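Local coordinates for protein pyruvate synthase subunit porC (Thermotoga maritima MSB8, PDB 2RAA) that serves as the gamma subunit of pyruvate synthase, which converts pyruvate and CoA to acetyl-CoA and CO2 while reducing ferredoxin, at residues V134-A140 / P149-M153; S36-A40 / A67-I71; I139-I144 / N189-R195. One frame throughout, in Å; residues are numbered along the deposited sequence.

Contact 1 of 3, residues V134-A140 / P149-M153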
loop_
_atom_site.group_PDB
_atom_site.type_symbol
_atom_site.label_atom_id
_atom_site.label_comp_id
_atom_site.label_asym_id
_atom_site.label_seq_id
_atom_site.Cartn_x
_atom_site.Cartn_y
_atom_site.Cartn_z
ATOM N N VAL A 134 8.175 1.360 -6.353
ATOM C CA VAL A 134 8.892 2.356 -5.541
ATOM C C VAL A 134 9.733 1.584 -4.544
ATOM O O VAL A 134 9.322 0.549 -4.070
ATOM C CB VAL A 134 7.946 3.289 -4.783
ATOM C CG1 VAL A 134 6.981 2.484 -3.886
ATOM C CG2 VAL A 134 8.716 4.402 -3.994
ATOM N N ASP A 135 10.910 2.085 -4.238
ATOM C CA ASP A 135 11.815 1.358 -3.277
ATOM C C ASP A 135 11.473 1.820 -1.873
ATOM O O ASP A 135 12.144 2.703 -1.285
ATOM C CB ASP A 135 13.262 1.676 -3.640
ATOM C CG ASP A 135 14.250 0.999 -2.742
ATOM O OD1 ASP A 135 13.821 0.162 -1.900
ATOM O OD2 ASP A 135 15.435 1.355 -2.871
ATOM N N ALA A 136 10.392 1.249 -1.332
ATOM C CA ALA A 136 9.835 1.753 -0.067
ATOM C C ALA A 136 10.736 1.333 1.065
ATOM O O ALA A 136 10.942 2.090 2.005
ATOM C CB ALA A 136 8.448 1.255 0.168
ATOM N N THR A 137 11.292 0.138 0.964
ATOM C CA THR A 137 12.212 -0.333 2.049
ATOM C C THR A 137 13.309 0.665 2.338
ATOM O O THR A 137 13.534 1.039 3.490
ATOM C CB THR A 137 12.808 -1.678 1.700
ATOM O OG1 THR A 137 11.708 -2.578 1.487
ATOM C CG2 THR A 137 13.746 -2.225 2.851
ATOM N N ASP A 138 13.985 1.097 1.282
ATOM C CA ASP A 138 15.067 2.066 1.396
ATOM C C ASP A 138 14.624 3.446 1.802
ATOM O O ASP A 138 15.321 4.101 2.577
ATOM C CB ASP A 138 15.894 2.128 0.114
ATOM C CG ASP A 138 16.868 0.919 -0.030
ATOM O OD1 ASP A 138 17.513 0.501 0.964
ATOM O OD2 ASP A 138 16.985 0.389 -1.161
ATOM N N ILE A 139 13.486 3.926 1.289
ATOM C CA ILE A 139 12.936 5.175 1.820
ATOM C C ILE A 139 12.808 5.107 3.369
ATOM O O ILE A 139 13.239 6.018 4.113
ATOM C CB ILE A 139 11.552 5.549 1.198
ATOM C CG1 ILE A 139 11.686 5.791 -0.322
ATOM C CG2 ILE A 139 10.998 6.771 1.950
ATOM C CD1 ILE A 139 10.274 6.249 -1.149
ATOM N N ALA A 140 12.261 4.006 3.862
ATOM C CA ALA A 140 12.063 3.824 5.300
ATOM C C ALA A 140 13.380 3.687 6.046
ATOM O O ALA A 140 13.532 4.213 7.163
ATOM C CB ALA A 140 11.191 2.587 5.541
ATOM N N PRO A 149 8.298 -1.301 5.038
ATOM C CA PRO A 149 7.955 -0.472 3.867
ATOM C C PRO A 149 6.560 0.095 3.779
ATOM O O PRO A 149 6.222 0.719 2.785
ATOM C CB PRO A 149 8.058 -1.469 2.719
ATOM C CG PRO A 149 7.595 -2.754 3.318
ATOM C CD PRO A 149 8.029 -2.727 4.763
ATOM N N ASN A 150 5.771 -0.097 4.821
ATOM C CA ASN A 150 4.367 0.168 4.771
ATOM C C ASN A 150 4.006 1.633 4.616
ATOM O O ASN A 150 3.112 1.913 3.849
ATOM C CB ASN A 150 3.626 -0.552 5.913
ATOM C CG ASN A 150 4.044 -0.091 7.311
ATOM O OD1 ASN A 150 5.113 0.496 7.508
ATOM N ND2 ASN A 150 3.177 -0.360 8.295
ATOM N N THR A 151 4.723 2.563 5.262
ATOM C CA THR A 151 4.359 3.983 5.172
ATOM C C THR A 151 4.678 4.586 3.812
ATOM O O THR A 151 3.838 5.288 3.226
ATOM C CB THR A 151 4.929 4.821 6.308
ATOM O OG1 THR A 151 4.440 4.308 7.550
ATOM C CG2 THR A 151 4.476 6.313 6.202
ATOM N N PRO A 152 5.877 4.337 3.282
ATOM C CA PRO A 152 6.065 4.791 1.906
ATOM C C PRO A 152 5.112 4.130 0.914
ATOM O O PRO A 152 4.710 4.757 -0.073
ATOM C CB PRO A 152 7.519 4.413 1.610
ATOM C CG PRO A 152 8.185 4.357 2.960
ATOM C CD PRO A 152 7.111 3.740 3.835
HETATM N N MSE A 153 4.735 2.877 1.136
HETATM C CA MSE A 153 3.772 2.233 0.227
HETATM C C MSE A 153 2.413 2.942 0.317
HETATM O O MSE A 153 1.715 3.149 -0.691
HETATM C CB MSE A 153 3.650 0.749 0.502
HETATM C CG MSE A 153 4.883 -0.036 0.114
HETATM SE SE MSE A 153 5.305 -0.003 -1.757
HETATM C CE MSE A 153 4.042 -1.422 -2.375
#
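Two successive helices meet just past the end of strand 130-134: A136, in the first turn of helix 136-143, packs into the start of helix 150-161, against P149, P152 and M153. The methyl of A136 sits among all three residues. Its CB is 3.6 Å from P152 CB and 3.8 Å from P149 CB, and it also lies 3.5 Å from the carbonyl oxygen of P149, which takes the N-H of M153 in the first turn of the second helix. The small side chain lets the backbones come close, with the CA atoms of T137 and P149 only 4.6 Å apart.

P152 presents its ring to the other helix. Its CG reaches 3.8 Å from I139 CG2, the two side chains sliding past each other in opposite directions, while A140 comes up more loosely beside the same CG. Lying in the first turn, P152 costs its helix little, because an N-H there would have no carbonyl of the preceding turn to bond.

On the V134 side of A136, M153 (selenomethionine) bends at chi2 (-63°), which brings SE to 3.7 Å from V134 CG1. V134 offers that methyl because chi1 of 57° sets CG1 between its own backbone N and carbonyl carbon. At the other end, T137 OG1 runs alongside the P149 ring, but its polar partner is N113 ND2; N113 OD1 takes the N-H of A136, so one asparagine of strand 109-113 holds both residues.

On the outer side, D135 N-caps helix 136-143 through a weak bond from D138 N to D135 OD1. Apolar side chains thus join two successive helices that follow an inner strand, as expected in a layered alpha/beta fold.

Contact 2 of 3, residues S36-A40 / A67-I71. With SO4 (sulfate ion), chain C.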
loop_
_atom_site.group_PDB
_atom_site.type_symbol
_atom_site.label_atom_id
_atom_site.label_comp_id
_atom_site.label_asym_id
_atom_site.label_seq_id
_atom_site.Cartn_x
_atom_site.Cartn_y
_atom_site.Cartn_z
ATOM N N SER A 36 -3.192 -0.724 5.972
ATOM C CA SER A 36 -4.574 -0.913 5.650
ATOM C C SER A 36 -5.464 -0.180 6.672
ATOM O O SER A 36 -6.342 0.606 6.295
ATOM C CB SER A 36 -4.852 -2.400 5.646
ATOM O OG SER A 36 -6.210 -2.634 5.437
ATOM N N GLN A 37 -5.218 -0.397 7.963
ATOM C CA GLN A 37 -6.006 0.278 8.989
ATOM C C GLN A 37 -5.938 1.766 8.842
ATOM O O GLN A 37 -6.960 2.441 8.853
ATOM C CB GLN A 37 -5.551 -0.098 10.399
ATOM C CG GLN A 37 -6.126 -1.435 10.888
ATOM C CD GLN A 37 -7.594 -1.304 11.269
ATOM O OE1 GLN A 37 -7.939 -0.595 12.242
ATOM N NE2 GLN A 37 -8.474 -1.970 10.499
HETATM N N MSE A 38 -4.727 2.269 8.669
HETATM C CA MSE A 38 -4.452 3.705 8.622
HETATM C C MSE A 38 -5.136 4.402 7.464
HETATM O O MSE A 38 -5.636 5.527 7.573
HETATM C CB MSE A 38 -2.933 3.895 8.515
HETATM C CG MSE A 38 -2.441 5.209 9.047
HETATM SE SE MSE A 38 -0.518 5.422 8.884
HETATM C CE MSE A 38 0.192 3.582 9.022
ATOM N N LEU A 39 -5.173 3.705 6.338
ATOM C CA LEU A 39 -5.798 4.238 5.174
ATOM C C LEU A 39 -7.280 4.341 5.515
ATOM O O LEU A 39 -7.881 5.399 5.393
ATOM C CB LEU A 39 -5.554 3.302 4.005
ATOM C CG LEU A 39 -6.334 3.651 2.764
ATOM C CD1 LEU A 39 -6.030 5.098 2.363
ATOM C CD2 LEU A 39 -5.958 2.648 1.692
ATOM N N ALA A 40 -7.848 3.231 5.994
ATOM C CA ALA A 40 -9.252 3.187 6.406
ATOM C C ALA A 40 -9.524 4.320 7.402
ATOM O O ALA A 40 -10.442 5.130 7.228
ATOM C CB ALA A 40 -9.605 1.782 7.022
ATOM N N ALA A 67 -4.385 -8.045 3.392
ATOM C CA ALA A 67 -5.239 -7.093 4.090
ATOM C C ALA A 67 -6.125 -6.526 2.961
ATOM O O ALA A 67 -5.823 -6.755 1.807
ATOM C CB ALA A 67 -4.429 -6.011 4.772
ATOM N N PHE A 68 -7.202 -5.813 3.276
ATOM C CA PHE A 68 -8.141 -5.338 2.292
ATOM C C PHE A 68 -8.694 -4.017 2.720
ATOM O O PHE A 68 -8.872 -3.822 3.877
ATOM C CB PHE A 68 -9.333 -6.309 2.247
ATOM C CG PHE A 68 -8.936 -7.742 1.971
ATOM C CD1 PHE A 68 -8.595 -8.601 2.995
ATOM C CD2 PHE A 68 -8.902 -8.233 0.679
ATOM C CE1 PHE A 68 -8.210 -9.910 2.709
ATOM C CE2 PHE A 68 -8.522 -9.543 0.417
ATOM C CZ PHE A 68 -8.170 -10.356 1.408
ATOM N N ASN A 69 -8.968 -3.111 1.786
ATOM C CA ASN A 69 -9.712 -1.892 2.068
ATOM C C ASN A 69 -10.825 -1.789 1.056
ATOM O O ASN A 69 -10.617 -2.109 -0.126
ATOM C CB ASN A 69 -8.888 -0.610 1.939
ATOM C CG ASN A 69 -7.817 -0.490 2.992
ATOM O OD1 ASN A 69 -6.719 -0.890 2.741
ATOM N ND2 ASN A 69 -8.129 0.076 4.158
ATOM N N ARG A 70 -11.991 -1.363 1.547
ATOM C CA ARG A 70 -13.086 -0.901 0.722
ATOM C C ARG A 70 -13.363 0.477 1.230
ATOM O O ARG A 70 -13.423 0.691 2.450
ATOM C CB ARG A 70 -14.307 -1.763 0.867
ATOM C CG ARG A 70 -14.053 -3.207 0.440
ATOM C CD ARG A 70 -15.376 -3.918 0.202
ATOM N NE ARG A 70 -15.216 -5.196 -0.488
ATOM C CZ ARG A 70 -15.165 -6.390 0.107
ATOM N NH1 ARG A 70 -15.262 -6.523 1.433
ATOM N NH2 ARG A 70 -15.011 -7.483 -0.632
ATOM N N ILE A 71 -13.389 1.429 0.307
ATOM C CA ILE A 71 -13.613 2.833 0.649
ATOM C C ILE A 71 -14.726 3.322 -0.297
ATOM O O ILE A 71 -14.575 3.214 -1.482
ATOM C CB ILE A 71 -12.363 3.629 0.454
ATOM C CG1 ILE A 71 -11.303 3.181 1.472
ATOM C CG2 ILE A 71 -12.684 5.096 0.612
ATOM C CD1 ILE A 71 -9.941 3.571 1.132
HETATM S S SO4 C . -15.124 -8.000 -4.450
HETATM O O1 SO4 C . -15.974 -8.566 -5.490
HETATM O O2 SO4 C . -13.854 -7.623 -5.094
HETATM O O3 SO4 C . -15.810 -6.828 -3.912
HETATM O O4 SO4 C . -14.909 -9.023 -3.417
#
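The flat amide of N69 reaches from strand 64-72 to helix 32-45 and passes between S36 and L39. Over one face lies L39 CD2, 3.9 Å from N69 CG; S36 OG stands on the other side of the amide plane, displaced toward its rim. The N-H of ND2 points at S36 O, which lies in the amide plane. That bond is short and nearly straight, 2.8 Å from N69 ND2 to S36 O with an angle of 170° at the hydrogen, although ND2 stands above the plane of the S36 carbonyl. S36 O already takes the N-H of A40, so this helix carbonyl is gripped twice.

At the other end of the amide, N69 OD1 accepts from W24 NE1 of the neighbouring strand, which helps fix which way round the amide sits. S36 OG, swung anti to its own N (chi1 176°), comes within 3.3 Å of both N69 OD1 and F68 O. A40 CB lies 3.6 Å from N69 ND2.

Segments 36-40 and 67-71 run almost parallel, 10° apart with axes 8.4 Å from each other, the usual placing of a helix laid over a sheet in an alpha/beta fold. A67, N69 and I71 alternate toward the helix: A67 CB touches S36 CB at 3.7 Å, and I71 CD1 meets L39 CG at 4.0 Å, the two side chains crossing at about a right angle.

F68 and R70 belong to the opposite face of the sheet, where the F68 ring stacks with F53. The R70 guanidinium turns its edge to a sulfate, probably from the crystallisation liquor, and NH2 gives it two weak bonds. E83 N and N84 N also bind that sulfate, while R70 NH1 is held by Q51 OE1.

Contact 3 of 3, residues I139-I144 / N189-R195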
loop_
_atom_site.group_PDB
_atom_site.type_symbol
_atom_site.label_atom_id
_atom_site.label_comp_id
_atom_site.label_asym_id
_atom_site.label_seq_id
_atom_site.Cartn_x
_atom_site.Cartn_y
_atom_site.Cartn_z
ATOM N N ILE A 139 13.486 3.926 1.289
ATOM C CA ILE A 139 12.936 5.175 1.820
ATOM C C ILE A 139 12.808 5.107 3.369
ATOM O O ILE A 139 13.239 6.018 4.113
ATOM C CB ILE A 139 11.552 5.549 1.198
ATOM C CG1 ILE A 139 11.686 5.791 -0.322
ATOM C CG2 ILE A 139 10.998 6.771 1.950
ATOM C CD1 ILE A 139 10.274 6.249 -1.149
ATOM N N ALA A 140 12.261 4.006 3.862
ATOM C CA ALA A 140 12.063 3.824 5.300
ATOM C C ALA A 140 13.380 3.687 6.046
ATOM O O ALA A 140 13.532 4.213 7.163
ATOM C CB ALA A 140 11.191 2.587 5.541
ATOM N N LEU A 141 14.354 2.981 5.475
ATOM C CA LEU A 141 15.626 2.869 6.193
ATOM C C LEU A 141 16.237 4.246 6.356
ATOM O O LEU A 141 16.867 4.532 7.366
ATOM C CB LEU A 141 16.611 1.941 5.500
ATOM C CG LEU A 141 16.354 0.442 5.629
ATOM C CD1 LEU A 141 17.059 -0.215 4.463
ATOM C CD2 LEU A 141 16.821 -0.127 6.994
ATOM N N GLN A 142 16.035 5.096 5.350
ATOM C CA GLN A 142 16.574 6.443 5.375
ATOM C C GLN A 142 15.840 7.345 6.358
ATOM O O GLN A 142 16.452 8.117 7.109
ATOM C CB GLN A 142 16.508 7.065 3.972
ATOM C CG GLN A 142 17.444 6.457 2.952
ATOM C CD GLN A 142 17.792 7.410 1.813
ATOM O OE1 GLN A 142 17.401 7.187 0.659
ATOM N NE2 GLN A 142 18.516 8.485 2.138
ATOM N N GLU A 143 14.521 7.252 6.345
ATOM C CA GLU A 143 13.722 8.204 7.076
ATOM C C GLU A 143 13.386 7.781 8.490
ATOM O O GLU A 143 13.544 8.592 9.430
ATOM C CB GLU A 143 12.437 8.522 6.294
ATOM C CG GLU A 143 12.668 9.243 4.971
ATOM C CD GLU A 143 13.445 10.571 5.104
ATOM O OE1 GLU A 143 13.456 11.231 6.175
ATOM O OE2 GLU A 143 14.035 10.963 4.086
ATOM N N ILE A 144 12.891 6.545 8.646
ATOM C CA ILE A 144 12.497 6.059 9.972
ATOM C C ILE A 144 13.549 5.090 10.564
ATOM O O ILE A 144 13.377 4.604 11.673
ATOM C CB ILE A 144 11.089 5.468 10.025
ATOM C CG1 ILE A 144 11.004 4.142 9.242
ATOM C CG2 ILE A 144 10.059 6.547 9.540
ATOM C CD1 ILE A 144 9.709 3.295 9.466
ATOM N N ASN A 189 8.252 9.881 10.143
ATOM C CA ASN A 189 7.249 9.029 9.518
ATOM C C ASN A 189 6.494 9.773 8.410
ATOM O O ASN A 189 6.075 9.173 7.396
ATOM C CB ASN A 189 6.286 8.459 10.557
ATOM C CG ASN A 189 6.893 7.316 11.345
ATOM O OD1 ASN A 189 6.613 6.147 11.070
ATOM N ND2 ASN A 189 7.750 7.642 12.320
ATOM N N LYS A 190 6.320 11.078 8.583
ATOM C CA LYS A 190 5.592 11.866 7.578
ATOM C C LYS A 190 6.467 12.026 6.365
ATOM O O LYS A 190 5.964 12.032 5.250
ATOM C CB LYS A 190 5.131 13.245 8.109
ATOM C CG LYS A 190 4.403 13.162 9.476
ATOM C CD LYS A 190 3.196 14.071 9.641
ATOM C CE LYS A 190 3.523 15.455 10.130
ATOM N NZ LYS A 190 2.235 16.151 10.449
ATOM N N ARG A 191 7.777 12.170 6.584
ATOM C CA ARG A 191 8.717 12.225 5.470
ATOM C C ARG A 191 8.709 10.915 4.710
ATOM O O ARG A 191 8.804 10.902 3.506
ATOM C CB ARG A 191 10.125 12.489 5.942
ATOM C CG ARG A 191 10.382 13.907 6.343
ATOM C CD ARG A 191 11.885 14.141 6.485
ATOM N NE ARG A 191 12.437 13.621 7.739
ATOM C CZ ARG A 191 12.384 14.272 8.898
ATOM N NH1 ARG A 191 11.792 15.459 8.976
ATOM N NH2 ARG A 191 12.912 13.733 9.989
ATOM N N ALA A 192 8.630 9.808 5.424
ATOM C CA ALA A 192 8.592 8.497 4.776
ATOM C C ALA A 192 7.344 8.416 3.888
ATOM O O ALA A 192 7.407 7.949 2.753
ATOM C CB ALA A 192 8.640 7.376 5.825
ATOM N N LEU A 193 6.214 8.935 4.375
ATOM C CA LEU A 193 4.984 8.914 3.584
ATOM C C LEU A 193 5.152 9.798 2.340
ATOM O O LEU A 193 4.932 9.341 1.239
ATOM C CB LEU A 193 3.775 9.320 4.424
ATOM C CG LEU A 193 2.438 9.413 3.670
ATOM C CD1 LEU A 193 1.721 8.037 3.485
ATOM C CD2 LEU A 193 1.570 10.378 4.404
ATOM N N ARG A 194 5.604 11.035 2.540
ATOM C CA ARG A 194 5.827 11.975 1.460
ATOM C C ARG A 194 6.784 11.451 0.396
ATOM O O ARG A 194 6.492 11.586 -0.784
ATOM C CB ARG A 194 6.368 13.290 2.002
ATOM C CG ARG A 194 5.385 14.084 2.871
ATOM C CD ARG A 194 5.890 15.517 3.078
ATOM N NE ARG A 194 5.574 16.070 4.404
ATOM C CZ ARG A 194 6.459 16.311 5.385
ATOM N NH1 ARG A 194 7.766 16.065 5.236
ATOM N NH2 ARG A 194 6.031 16.827 6.538
ATOM N N ARG A 195 7.930 10.889 0.805
ATOM C CA ARG A 195 8.870 10.364 -0.153
ATOM C C ARG A 195 8.331 9.173 -0.960
ATOM O O ARG A 195 8.734 8.993 -2.114
ATOM C CB ARG A 195 10.242 10.040 0.495
ATOM C CG ARG A 195 11.186 11.286 0.613
ATOM C CD ARG A 195 12.625 10.864 0.949
ATOM N NE ARG A 195 13.236 10.005 -0.092
ATOM C CZ ARG A 195 14.287 9.197 0.104
ATOM N NH1 ARG A 195 14.822 9.112 1.311
ATOM N NH2 ARG A 195 14.775 8.434 -0.889
HETATM O O HOH W 1 14.478 10.928 8.927
#
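R195 lays its guanidinium across I139, with I139 CG1 under one face, offset toward the rim, while the edge of the group faces Q142 and E143. Farther along, I139 CG2 touches R195 CB at 3.7 Å, and I139 CD1 presses against the backbone oxygen of R195.

At the edge, R195 NH1 and NH2 straddle Q142 OE1, NH2 at 3.3 Å and NH1 by a weaker bond; NH2 approaches from well above the plane of the Q142 amide, which stands 79° from the guanidinium. NH2 also has a salt bridge to E199, one turn on. R195 NH1 makes a second, weak bond, 3.4 Å to E143 OE2.

E143 is the centre of the salt-bridge network. A bend at chi2 (-57°) folds its carboxylate over helix 183-199, where OE1 takes R191 NE at 3.0 Å on its syn side but tilted out of the carboxylate plane, by a bent bond. A water donates to both E143 O and E143 OE1 and weakly accepts from R191 NH2. An alanine in place of E143 removes the carboxylate and would probably leave R191 NE without its mate and its guanidinium freer to turn.

Beneath these charges, A192 CB lies 4.0 Å from E143 CB and 4.1 Å from I144 CG2, which also rests on the N189 amide. Small A192 sits where the backbones draw nearest. Segments 139-143 and 189-195 run roughly antiparallel, their axes 150° and 9.1 Å apart, a helix pair with a small apolar seam round I139 and A192 and salt bridges at its partly exposed margin.

Contacts 1 and 3 draw on adjoining parts of helix 136-143: their segments share I139 and A140, with I139 touching in both, and their centres lie 7 Å apart. They also touch directly, with P152 CG 3.7 Å from A192 O and T151 O 3.5 Å from L193 CD1, so helices 136-143, 150-161 and 183-199 pack as a three-helix group. Contact 2 stands apart, its centre 18 Å from that of contact 1 and 20 Å from that of contact 3. Helix 150-161 bridges the separation, since L154 and L157 reach L39. The sulfate lies on the far side of strand 64-72, remote from contacts 1 and 3.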